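Local coordinates for protein galactose-1-phosphate uridylyltransferase (Pyrobaculum aerophilum str. IM2, PDB 6K9Z) that probably transfers a uridylyl group between UDP-glucose and galactose 1-phosphate, and binds zinc, iron(III) and UDP, at residues L237-G242 with Q310-H315. The protein carries 1 engineered substitution. Numbering follows the deposited sequence.
Sequences LKQVAG and QKCLKH. With ACT (acetate ion), chain F.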
loop_
_atom_site.group_PDB
_atom_site.type_symbol
_atom_site.label_atom_id
_atom_site.label_comp_id
_atom_site.label_asym_id
_atom_site.label_seq_id
_atom_site.Cartn_x
_atom_site.Cartn_y
_atom_site.Cartn_z
ATOM N N LEU A 237 7.263 -19.218 8.117
ATOM C CA LEU A 237 7.545 -17.760 8.173
ATOM C C LEU A 237 8.013 -17.444 9.580
ATOM O O LEU A 237 8.900 -16.587 9.686
ATOM C CB LEU A 237 6.325 -16.916 7.777
ATOM C CG LEU A 237 5.991 -17.013 6.296
ATOM C CD1 LEU A 237 4.821 -16.113 5.916
ATOM C CD2 LEU A 237 7.190 -16.649 5.447
ATOM N N LYS A 238 7.469 -18.136 10.586
ATOM C CA LYS A 238 7.729 -17.851 12.014
ATOM C C LYS A 238 9.205 -18.073 12.293
ATOM O O LYS A 238 9.736 -17.426 13.222
ATOM C CB LYS A 238 6.846 -18.722 12.901
ATOM C CG LYS A 238 6.390 -18.101 14.201
ATOM C CD LYS A 238 5.448 -19.001 14.976
ATOM C CE LYS A 238 5.043 -18.418 16.312
ATOM N NZ LYS A 238 5.103 -19.419 17.394
ATOM N N GLN A 239 9.864 -18.986 11.565
ATOM C CA GLN A 239 11.302 -19.264 11.850
ATOM C C GLN A 239 12.257 -18.920 10.695
ATOM O O GLN A 239 13.468 -18.865 10.965
ATOM C CB GLN A 239 11.531 -20.735 12.209
ATOM C CG GLN A 239 10.265 -21.550 12.419
ATOM C CD GLN A 239 10.547 -23.029 12.316
ATOM O OE1 GLN A 239 11.548 -23.529 12.826
ATOM N NE2 GLN A 239 9.663 -23.743 11.642
ATOM N N VAL A 240 11.770 -18.687 9.473
ATOM C CA VAL A 240 12.723 -18.456 8.350
ATOM C C VAL A 240 13.694 -17.343 8.742
ATOM O O VAL A 240 14.818 -17.411 8.321
ATOM C CB VAL A 240 12.008 -18.167 7.016
ATOM C CG1 VAL A 240 11.200 -16.881 7.071
ATOM C CG2 VAL A 240 12.998 -18.136 5.860
ATOM N N ALA A 241 13.283 -16.364 9.543
ATOM C CA ALA A 241 14.195 -15.258 9.951
ATOM C C ALA A 241 14.745 -15.464 11.384
ATOM O O ALA A 241 15.507 -14.635 11.807
ATOM C CB ALA A 241 13.503 -13.917 9.757
ATOM N N GLY A 242 14.413 -16.515 12.124
ATOM C CA GLY A 242 15.020 -16.729 13.457
ATOM C C GLY A 242 14.115 -16.272 14.596
ATOM O O GLY A 242 14.251 -16.829 15.704
ATOM N N GLN A 310 10.659 -27.234 6.078
ATOM C CA GLN A 310 10.955 -28.676 6.314
ATOM C C GLN A 310 10.849 -28.977 7.805
ATOM O O GLN A 310 10.418 -30.108 8.155
ATOM C CB GLN A 310 12.342 -29.093 5.824
ATOM C CG GLN A 310 12.505 -28.945 4.314
ATOM C CD GLN A 310 11.339 -29.417 3.479
ATOM O OE1 GLN A 310 11.203 -30.621 3.226
ATOM N NE2 GLN A 310 10.514 -28.498 2.981
ATOM N N LYS A 311 11.176 -28.020 8.669
ATOM C CA LYS A 311 11.163 -28.236 10.139
ATOM C C LYS A 311 9.716 -28.206 10.665
ATOM O O LYS A 311 9.520 -28.708 11.794
ATOM C CB LYS A 311 12.071 -27.205 10.825
ATOM C CG LYS A 311 13.476 -27.096 10.234
ATOM C CD LYS A 311 14.301 -25.907 10.758
ATOM C CE LYS A 311 14.519 -25.935 12.265
ATOM N NZ LYS A 311 14.845 -27.289 12.795
ATOM N N CYS A 312 8.726 -27.757 9.869
ATOM C CA CYS A 312 7.281 -27.710 10.265
ATOM C C CYS A 312 6.516 -28.983 9.838
ATOM O O CYS A 312 5.302 -29.082 10.163
ATOM C CB CYS A 312 6.594 -26.508 9.652
ATOM S SG CYS A 312 7.416 -24.974 10.189
ATOM N N LEU A 313 7.140 -29.826 9.014
ATOM C CA LEU A 313 6.463 -31.036 8.463
ATOM C C LEU A 313 6.474 -32.168 9.486
ATOM O O LEU A 313 7.436 -32.306 10.228
ATOM C CB LEU A 313 7.156 -31.487 7.170
ATOM C CG LEU A 313 7.182 -30.449 6.052
ATOM C CD1 LEU A 313 8.030 -30.951 4.910
ATOM C CD2 LEU A 313 5.776 -30.139 5.567
ATOM N N LYS A 314 5.406 -32.966 9.480
ATOM C CA LYS A 314 5.175 -34.035 10.457
ATOM C C LYS A 314 5.450 -35.360 9.760
ATOM O O LYS A 314 5.823 -36.304 10.459
ATOM C CB LYS A 314 3.745 -33.955 10.998
ATOM C CG LYS A 314 3.448 -32.641 11.749
ATOM C CD LYS A 314 3.961 -32.679 13.190
ATOM C CE LYS A 314 4.034 -31.331 13.901
ATOM N NZ LYS A 314 2.692 -30.739 14.162
ATOM N N HIS A 315 5.260 -35.435 8.442
ATOM C CA HIS A 315 5.380 -36.770 7.800
ATOM C C HIS A 315 5.756 -36.694 6.308
ATOM O O HIS A 315 5.686 -37.731 5.658
ATOM C CB HIS A 315 4.086 -37.532 8.110
ATOM C CG HIS A 315 2.930 -37.062 7.299
ATOM N ND1 HIS A 315 2.082 -36.025 7.714
ATOM C CD2 HIS A 315 2.481 -37.472 6.102
ATOM C CE1 HIS A 315 1.153 -35.839 6.768
ATOM N NE2 HIS A 315 1.396 -36.711 5.781
HETATM C C ACT F . 3.029 -32.737 6.776
HETATM O O ACT F . 2.899 -32.411 7.974
HETATM O OXT ACT F . 2.214 -32.458 5.798
HETATM C CH3 ACT F . 4.225 -33.481 6.458
#
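Q239, in the last turn of helix 220-240, reaches with its amide toward K311 and C312, in the loop that follows helix 298-309. CB already points at this loop but lies short of contact. CG is modelled almost eclipsed with the backbone N (chi1 -9°), an unfavourable torsion, and from there the chain runs straight on, carrying CD across the gap. Q239 OE1 lies beside the last methylenes of K311, 3.9 Å from K311 CE and near CD, the two side chains running askew. Bends at chi3 and chi4 turn the ammonium elsewhere, leaving K311 NZ 5.0 Å from Q239 OE1, too far for a bond. Q239 NE2 is modelled too close to C312 SG to be trusted, which leaves the placement of the whole amide, and with it the OE1 contact, in doubt.

C312 SG is tied by a disulfide to C235, one helical turn before Q239. In the backbone, G242 N hydrogen-bonds to Q239 O (2.8 Å), and positive phi at G242 takes the chain out of the helix. V240 packs on R304 and A308 of helix 298-309. Farther along the tail, K314 N donates to an acetate O (3.0 Å, 157°), probably from the crystallisation liquor. The arrangement is a surface disulfide joining a helix C-terminus to the C-terminal tail, within the C-terminal HIT-clan domain and away from the metal and UDP sites.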